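Methyl transferase from Methanosarcina acetivorans (Methanosarcina acetivorans, PDB 6MRO) binds S-adenosyl-L-homocysteine and two calcium ions and is probably an S-adenosylmethionine-dependent methyltransferase. Local coordinates at residues I39-G44 with R65-A70; R43-I48 with K71-E76. The protein carries 1 engineered substitution. All coordinates share one frame; numbering follows the deposited sequence.

From the N terminus the chain runs along strand 35-39, through the glycine-rich loop beside the bound S-adenosyl-L-homocysteine, and into helix 45-51. It then passes strand 56-61 and enters helix 64-76, where both contacts close. Interaction 1 sets 39-44 against 65-70, with 20 residues between them; interaction 2 sets 43-48 against 71-76, with 22 between. The two loops cross rather than nest, and they share R43 and G44. Further along the loop and into helix 45-51, the partners also lie further along helix 64-76. Together they tie helices 45-51 and 64-76 to each other and to the loop that binds S-adenosyl-L-homocysteine.

Interaction 1 of 2, residues I39-G44 with R65-A70; sequences IGCGRG and RAISDA. Engineered in segment 65-70: R65 (natural residue Asp). With SAH (S-adenosyl-L-homocysteine), chain B.
R43 runs alongside D69 in the same direction, its guanidinium turned only 28° from the plane of the carboxylate. Two R43 nitrogens grip one oxygen: NE lies 2.8 Å from OD2 of D69, on the anti side of the carboxylate, and NH1 3.0 Å from the same OD2. The R43 chain runs extended from CG to NE, carrying the guanidinium to D69. R65, an engineered replacement of aspartate, bends at chi2 (69°) and gives its NE to D69 OD2 at 3.0 Å from the syn side. Three N-H groups converge on one oxygen, the two guanidinium planes 61° apart. R43 NH1 and R65 NE, two like-charged donors, come within 3.3 Å, held together by the oxygen they share. D14 takes R43 NH2 in a further salt bridge. An alanine in place of R43 would take two of the three donors from D69 OD2 and probably leave D14 without this mate and the loop free of its tie to the helix. Nearer the loop backbone, A70 CB packs 3.7 Å from G42 O, and C41 SG meets I67 CD1 at 3.6 Å. A side chain on G44 would clash with A70, and one on G42 with the ligand, whose amino N bonds G40 O at 2.7 Å. The loop links strand 35-39 to helix 45-51 and packs against helix 64-76, while F83 of strand 82-85 touches C41, I67 and A70.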
ATOM      1  N   ILE A  39      -2.854  -3.630  -0.378  1.00 16.94           N
ATOM      2  CA  ILE A  39      -3.210  -3.539  -1.793  1.00 15.93           C
ATOM      3  C   ILE A  39      -1.940  -3.297  -2.604  1.00 16.71           C
ATOM      4  O   ILE A  39      -1.133  -2.419  -2.274  1.00 16.12           O
ATOM      5  CB  ILE A  39      -4.276  -2.444  -2.035  1.00 17.24           C
ATOM      6  CG1 ILE A  39      -3.875  -1.101  -1.442  1.00 17.18           C
ATOM      7  CG2 ILE A  39      -5.623  -2.857  -1.442  1.00 21.63           C
ATOM      8  CD1 ILE A  39      -4.886   0.040  -1.798  1.00 16.76           C
ATOM      9  N   GLY A  40      -1.740  -4.103  -3.646  1.00 16.39           N
ATOM     10  CA  GLY A  40      -0.489  -4.060  -4.385  1.00 15.94           C
ATOM     11  C   GLY A  40       0.665  -4.506  -3.509  1.00 15.46           C
ATOM     12  O   GLY A  40       1.676  -3.812  -3.407  1.00 16.88           O
ATOM     13  N   CYS A  41       0.519  -5.674  -2.883  1.00 15.57           N
ATOM     14  CA  CYS A  41       1.408  -6.083  -1.808  1.00 15.31           C
ATOM     15  C   CYS A  41       2.790  -6.530  -2.283  1.00 16.42           C
ATOM     16  O   CYS A  41       3.673  -6.717  -1.439  1.00 17.29           O
ATOM     17  CB  CYS A  41       0.767  -7.206  -1.001  1.00 15.60           C
ATOM     18  SG  CYS A  41       0.498  -8.718  -1.994  1.00 18.40           S
ATOM     19  N   GLY A  42       2.990  -6.736  -3.578  1.00 16.14           N
ATOM     20  CA  GLY A  42       4.312  -7.156  -4.022  1.00 19.67           C
ATOM     21  C   GLY A  42       4.736  -8.461  -3.375  1.00 16.73           C
ATOM     22  O   GLY A  42       3.925  -9.370  -3.166  1.00 18.46           O
ATOM     23  N   ARG A  43       6.030  -8.560  -3.046  1.00 18.25           N
ATOM     24  CA  ARG A  43       6.601  -9.777  -2.473  1.00 17.62           C
ATOM     25  C   ARG A  43       6.419  -9.873  -0.959  1.00 17.41           C
ATOM     26  O   ARG A  43       7.116 -10.672  -0.315  1.00 18.09           O
ATOM     27  CB  ARG A  43       8.081  -9.886  -2.854  1.00 20.00           C
ATOM     28  CG  ARG A  43       8.248 -10.397  -4.257  1.00 20.64           C
ATOM     29  CD  ARG A  43       9.688 -10.357  -4.751  1.00 23.24           C
ATOM     30  NE  ARG A  43       9.816 -11.146  -5.971  1.00 22.06           N
ATOM     31  CZ  ARG A  43      10.554 -10.792  -7.017  1.00 22.41           C
ATOM     32  NH1 ARG A  43      10.623 -11.592  -8.085  1.00 25.11           N
ATOM     33  NH2 ARG A  43      11.167  -9.604  -7.030  1.00 22.59           N
ATOM     34  N   GLY A  44       5.521  -9.063  -0.378  1.00 16.68           N
ATOM     35  CA  GLY A  44       4.886  -9.392   0.888  1.00 16.86           C
ATOM     36  C   GLY A  44       5.550  -8.948   2.178  1.00 19.12           C
ATOM     37  O   GLY A  44       5.091  -9.364   3.248  1.00 18.74           O
ATOM     38  N   ARG A  65       4.006 -13.687 -10.061  1.00 23.97           N
ATOM     39  CA  ARG A  65       5.352 -13.929  -9.549  1.00 28.42           C
ATOM     40  C   ARG A  65       5.537 -13.313  -8.167  1.00 24.68           C
ATOM     41  O   ARG A  65       6.103 -13.946  -7.265  1.00 24.16           O
ATOM     42  CB  ARG A  65       6.390 -13.386 -10.534  1.00 35.32           C
ATOM     43  CG  ARG A  65       7.808 -13.271  -9.981  1.00 37.61           C
ATOM     44  CD  ARG A  65       8.412 -14.628  -9.739  1.00 38.33           C
ATOM     45  NE  ARG A  65       9.834 -14.554  -9.414  1.00 37.60           N
ATOM     46  CZ  ARG A  65      10.813 -14.599 -10.314  1.00 42.89           C
ATOM     47  NH1 ARG A  65      10.526 -14.699 -11.606  1.00 44.04           N
ATOM     48  NH2 ARG A  65      12.081 -14.536  -9.926  1.00 42.10           N
ATOM     49  N   ALA A  66       5.067 -12.079  -7.976  1.00 22.37           N
ATOM     50  CA  ALA A  66       5.190 -11.457  -6.663  1.00 20.46           C
ATOM     51  C   ALA A  66       4.381 -12.226  -5.623  1.00 21.20           C
ATOM     52  O   ALA A  66       4.874 -12.518  -4.524  1.00 22.50           O
ATOM     53  CB  ALA A  66       4.748  -9.995  -6.739  1.00 19.28           C
ATOM     54  N   ILE A  67       3.130 -12.565  -5.958  1.00 24.76           N
ATOM     55  CA  ILE A  67       2.291 -13.334  -5.039  1.00 22.30           C
ATOM     56  C   ILE A  67       2.934 -14.687  -4.719  1.00 23.88           C
ATOM     57  O   ILE A  67       2.961 -15.117  -3.558  1.00 24.32           O
ATOM     58  CB  ILE A  67       0.866 -13.479  -5.612  1.00 22.62           C
ATOM     59  CG1 ILE A  67       0.135 -12.111  -5.594  1.00 19.80           C
ATOM     60  CG2 ILE A  67       0.065 -14.565  -4.851  1.00 22.78           C
ATOM     61  CD1 ILE A  67       0.042 -11.454  -4.211  1.00 23.54           C
ATOM     62  N   SER A  68       3.479 -15.366  -5.737  0.50 24.71           N
ATOM     63  CA  SER A  68       4.130 -16.653  -5.499  0.50 27.05           C
ATOM     64  C   SER A  68       5.328 -16.500  -4.571  0.50 25.50           C
ATOM     65  O   SER A  68       5.521 -17.310  -3.654  0.50 25.45           O
ATOM     66  CB  SER A  68       4.561 -17.280  -6.826  0.50 30.02           C
ATOM     67  OG  SER A  68       3.433 -17.627  -7.604  0.50 33.50           O
ATOM     68  N   ASP A  69       6.147 -15.471  -4.801  1.00 23.41           N
ATOM     69  CA  ASP A  69       7.283 -15.213  -3.922  1.00 25.99           C
ATOM     70  C   ASP A  69       6.829 -14.789  -2.531  1.00 22.07           C
ATOM     71  O   ASP A  69       7.466 -15.157  -1.538  1.00 26.85           O
ATOM     72  CB  ASP A  69       8.200 -14.145  -4.530  1.00 21.84           C
ATOM     73  CG  ASP A  69       8.953 -14.650  -5.751  1.00 24.68           C
ATOM     74  OD1 ASP A  69       9.088 -15.879  -5.908  1.00 27.34           O
ATOM     75  OD2 ASP A  69       9.388 -13.816  -6.562  1.00 26.83           O
ATOM     76  N   ALA A  70       5.735 -14.020  -2.439  1.00 21.79           N
ATOM     77  CA  ALA A  70       5.206 -13.606  -1.140  1.00 20.12           C
ATOM     78  C   ALA A  70       4.751 -14.813  -0.334  1.00 20.70           C
ATOM     79  O   ALA A  70       5.040 -14.923   0.865  1.00 23.62           O
ATOM     80  CB  ALA A  70       4.038 -12.622  -1.324  1.00 19.25           C
TER
HETATM   81  N   SAH B 201       3.729  -2.850  -1.896  1.00 14.59           N
HETATM   82  CA  SAH B 201       4.898  -3.545  -2.467  1.00 14.90           C
HETATM   83  CB  SAH B 201       4.945  -3.360  -3.978  1.00 15.24           C
HETATM   84  CG  SAH B 201       4.850  -1.900  -4.421  1.00 17.86           C
HETATM   85  SD  SAH B 201       5.097  -1.664  -6.196  1.00 18.28           S
HETATM   86  C   SAH B 201       6.202  -3.060  -1.853  1.00 19.19           C
HETATM   87  O   SAH B 201       6.217  -2.086  -1.085  1.00 17.37           O
HETATM   88  OXT SAH B 201       7.263  -3.639  -2.134  1.00 20.22           O
HETATM   89  C5' SAH B 201       3.341  -1.557  -6.660  1.00 18.96           C
HETATM   90  C4' SAH B 201       2.661  -2.925  -6.744  1.00 19.05           C
HETATM   91  O4' SAH B 201       1.302  -2.741  -7.122  1.00 22.38           O
HETATM   92  C3' SAH B 201       3.278  -3.900  -7.744  1.00 16.93           C
HETATM   93  O3' SAH B 201       3.580  -5.099  -7.046  1.00 16.83           O
HETATM   94  C2' SAH B 201       2.194  -4.073  -8.799  1.00 19.04           C
HETATM   95  O2' SAH B 201       2.145  -5.360  -9.399  1.00 20.99           O
HETATM   96  C1' SAH B 201       0.930  -3.772  -8.012  1.00 17.40           C
HETATM   97  N9  SAH B 201      -0.211  -3.289  -8.798  1.00 22.07           N
HETATM   98  C8  SAH B 201      -0.229  -2.306  -9.763  1.00 23.00           C
HETATM   99  N7  SAH B 201      -1.496  -2.150 -10.184  1.00 22.27           N
HETATM  100  C5  SAH B 201      -2.286  -3.002  -9.486  1.00 22.76           C
HETATM  101  C6  SAH B 201      -3.652  -3.268  -9.512  1.00 24.55           C
HETATM  102  N6  SAH B 201      -4.454  -2.616 -10.344  1.00 26.03           N
HETATM  103  N1  SAH B 201      -4.165  -4.216  -8.667  1.00 19.99           N
HETATM  104  C2  SAH B 201      -3.341  -4.900  -7.792  1.00 19.05           C
HETATM  105  N3  SAH B 201      -1.986  -4.652  -7.772  1.00 19.09           N
HETATM  106  C4  SAH B 201      -1.484  -3.706  -8.602  1.00 19.76           C

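Interaction 2 of 2, residues R43-I48 with K71-E76; sequences RGENAI and KAKAIE
K73 NZ is held by two oxygens of the opposing segment, OE1 of E45 at 2.8 Å and the carbonyl O of R43 at 3.0 Å. NZ meets OE1 in a salt bridge, on the anti side and 29° out of the carboxylate plane; it sits above the carbonyl plane of R43, at a C=O...N angle of 129°. K73 starts with CG anti to its backbone N and bends at chi3 (-80°), which swings the ammonium across to the loop before helix 45-51. E45 bends at chi2 and crosses the lysine chain at about a right angle; its other oxygen, OE2, forms a salt bridge with R77. The E45 carboxylate therefore lies between two positive groups, which would probably favour its charged form. The G44 N-cap stands between the two acceptor residues, and the backbone bond from I48 N to G44 O belongs to the first turn of the helix. The loop, with G40, G42 and G44, is consistent with the GxGxG signature of Rossmann-like methyltransferases, where the helix after the first strand packs beside the next one. Next to the ion pair, I48 packs against helix 64-76, its CB directed toward it. The I48 side chain crosses K73 at about a right angle, its CD1 against CB and CG of the lysine, 3.8 Å from K73 CB. The same I48 CD1 lies 4.3 Å from A74 CB. A74 and A47 both touch F83 of strand 82-85.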
ATOM      1  N   ARG A  43       6.030  -8.560  -3.046  1.00 18.25           N
ATOM      2  CA  ARG A  43       6.601  -9.777  -2.473  1.00 17.62           C
ATOM      3  C   ARG A  43       6.419  -9.873  -0.959  1.00 17.41           C
ATOM      4  O   ARG A  43       7.116 -10.672  -0.315  1.00 18.09           O
ATOM      5  CB  ARG A  43       8.081  -9.886  -2.854  1.00 20.00           C
ATOM      6  CG  ARG A  43       8.248 -10.397  -4.257  1.00 20.64           C
ATOM      7  CD  ARG A  43       9.688 -10.357  -4.751  1.00 23.24           C
ATOM      8  NE  ARG A  43       9.816 -11.146  -5.971  1.00 22.06           N
ATOM      9  CZ  ARG A  43      10.554 -10.792  -7.017  1.00 22.41           C
ATOM     10  NH1 ARG A  43      10.623 -11.592  -8.085  1.00 25.11           N
ATOM     11  NH2 ARG A  43      11.167  -9.604  -7.030  1.00 22.59           N
ATOM     12  N   GLY A  44       5.521  -9.063  -0.378  1.00 16.68           N
ATOM     13  CA  GLY A  44       4.886  -9.392   0.888  1.00 16.86           C
ATOM     14  C   GLY A  44       5.550  -8.948   2.178  1.00 19.12           C
ATOM     15  O   GLY A  44       5.091  -9.364   3.248  1.00 18.74           O
ATOM     16  N   GLU A  45       6.585  -8.098   2.129  1.00 17.43           N
ATOM     17  CA  GLU A  45       7.276  -7.718   3.366  1.00 17.27           C
ATOM     18  C   GLU A  45       6.343  -7.001   4.347  1.00 17.11           C
ATOM     19  O   GLU A  45       6.272  -7.361   5.530  1.00 16.98           O
ATOM     20  CB  GLU A  45       8.502  -6.853   3.063  1.00 18.21           C
ATOM     21  CG  GLU A  45       9.586  -7.599   2.342  1.00 19.15           C
ATOM     22  CD  GLU A  45      10.329  -8.580   3.239  1.00 23.60           C
ATOM     23  OE1 GLU A  45      10.986  -9.476   2.677  1.00 24.93           O
ATOM     24  OE2 GLU A  45      10.271  -8.457   4.484  1.00 24.68           O
ATOM     25  N   ASN A  46       5.605  -5.995   3.878  1.00 15.79           N
ATOM     26  CA  ASN A  46       4.731  -5.271   4.799  1.00 15.59           C
ATOM     27  C   ASN A  46       3.603  -6.162   5.297  1.00 17.45           C
ATOM     28  O   ASN A  46       3.208  -6.082   6.467  1.00 17.04           O
ATOM     29  CB  ASN A  46       4.156  -4.028   4.128  1.00 15.02           C
ATOM     30  CG  ASN A  46       5.208  -2.967   3.872  1.00 16.06           C
ATOM     31  OD1 ASN A  46       6.082  -2.748   4.709  1.00 18.30           O
ATOM     32  ND2 ASN A  46       5.092  -2.260   2.744  1.00 15.16           N
ATOM     33  N   ALA A  47       3.075  -7.016   4.421  1.00 16.38           N
ATOM     34  CA  ALA A  47       1.961  -7.876   4.804  1.00 16.13           C
ATOM     35  C   ALA A  47       2.387  -8.866   5.873  1.00 16.90           C
ATOM     36  O   ALA A  47       1.667  -9.083   6.854  1.00 17.97           O
ATOM     37  CB  ALA A  47       1.429  -8.611   3.570  1.00 16.48           C
ATOM     38  N   ILE A  48       3.579  -9.447   5.716  1.00 17.21           N
ATOM     39  CA  ILE A  48       4.089 -10.380   6.712  1.00 21.43           C
ATOM     40  C   ILE A  48       4.321  -9.663   8.034  1.00 21.50           C
ATOM     41  O   ILE A  48       4.042 -10.198   9.111  1.00 21.21           O
ATOM     42  CB  ILE A  48       5.368 -11.061   6.183  1.00 21.46           C
ATOM     43  CG1 ILE A  48       5.006 -12.025   5.043  1.00 22.84           C
ATOM     44  CG2 ILE A  48       6.085 -11.800   7.303  1.00 21.82           C
ATOM     45  CD1 ILE A  48       6.202 -12.551   4.257  1.00 19.49           C
ATOM     46  N   LYS A  71       4.031 -15.729  -0.988  1.00 21.96           N
ATOM     47  CA  LYS A  71       3.564 -16.947  -0.329  1.00 27.58           C
ATOM     48  C   LYS A  71       4.727 -17.760   0.223  1.00 25.72           C
ATOM     49  O   LYS A  71       4.694 -18.205   1.376  1.00 26.61           O
ATOM     50  CB  LYS A  71       2.750 -17.786  -1.310  1.00 26.63           C
ATOM     51  CG  LYS A  71       1.389 -17.238  -1.668  1.00 30.54           C
ATOM     52  CD  LYS A  71       0.716 -18.159  -2.684  1.00 37.78           C
ATOM     53  CE  LYS A  71      -0.760 -17.823  -2.868  1.00 38.69           C
ATOM     54  NZ  LYS A  71      -1.316 -18.543  -4.048  1.00 39.98           N
ATOM     55  N   ALA A  72       5.765 -17.972  -0.592  1.00 29.76           N
ATOM     56  CA  ALA A  72       6.919 -18.754  -0.149  1.00 31.27           C
ATOM     57  C   ALA A  72       7.617 -18.099   1.039  1.00 27.24           C
ATOM     58  O   ALA A  72       8.109 -18.787   1.942  1.00 29.97           O
ATOM     59  CB  ALA A  72       7.898 -18.936  -1.308  1.00 34.03           C
ATOM     60  N   LYS A  73       7.679 -16.768   1.044  1.00 25.37           N
ATOM     61  CA  LYS A  73       8.279 -16.041   2.157  1.00 26.47           C
ATOM     62  C   LYS A  73       7.494 -16.272   3.443  1.00 28.44           C
ATOM     63  O   LYS A  73       8.075 -16.553   4.501  1.00 28.40           O
ATOM     64  CB  LYS A  73       8.322 -14.550   1.808  1.00 29.13           C
ATOM     65  CG  LYS A  73       9.396 -13.724   2.462  1.00 32.17           C
ATOM     66  CD  LYS A  73       9.275 -12.253   1.999  1.00 31.17           C
ATOM     67  CE  LYS A  73       9.891 -12.045   0.611  1.00 28.97           C
ATOM     68  NZ  LYS A  73      10.015 -10.602   0.255  1.00 26.82           N
ATOM     69  N   ALA A  74       6.166 -16.139   3.369  1.00 26.31           N
ATOM     70  CA  ALA A  74       5.318 -16.396   4.527  1.00 29.86           C
ATOM     71  C   ALA A  74       5.482 -17.828   5.025  1.00 30.87           C
ATOM     72  O   ALA A  74       5.543 -18.068   6.236  1.00 33.60           O
ATOM     73  CB  ALA A  74       3.856 -16.112   4.177  1.00 29.63           C
ATOM     74  N   ILE A  75       5.565 -18.791   4.106  1.00 28.61           N
ATOM     75  CA  ILE A  75       5.769 -20.183   4.503  1.00 32.79           C
ATOM     76  C   ILE A  75       7.121 -20.338   5.190  1.00 38.01           C
ATOM     77  O   ILE A  75       7.232 -20.954   6.258  1.00 41.63           O
ATOM     78  CB  ILE A  75       5.640 -21.105   3.279  1.00 37.55           C
ATOM     79  CG1 ILE A  75       4.171 -21.209   2.851  1.00 40.08           C
ATOM     80  CG2 ILE A  75       6.224 -22.489   3.571  1.00 38.36           C
ATOM     81  CD1 ILE A  75       3.986 -21.547   1.389  1.00 41.63           C
ATOM     82  N   GLU A  76       8.165 -19.751   4.598  1.00 38.55           N
ATOM     83  CA  GLU A  76       9.497 -19.811   5.193  1.00 41.16           C
ATOM     84  C   GLU A  76       9.512 -19.208   6.590  1.00 39.68           C
ATOM     85  O   GLU A  76      10.147 -19.752   7.501  1.00 39.19           O
ATOM     86  CB  GLU A  76      10.506 -19.091   4.294  1.00 43.62           C
ATOM     87  CG  GLU A  76      11.942 -19.505   4.542  1.00 46.90           C
ATOM     88  CD  GLU A  76      12.167 -20.998   4.335  1.00 51.88           C
ATOM     89  OE1 GLU A  76      12.198 -21.743   5.335  1.00 56.98           O
ATOM     90  OE2 GLU A  76      12.327 -21.423   3.172  1.00 53.29           O
TER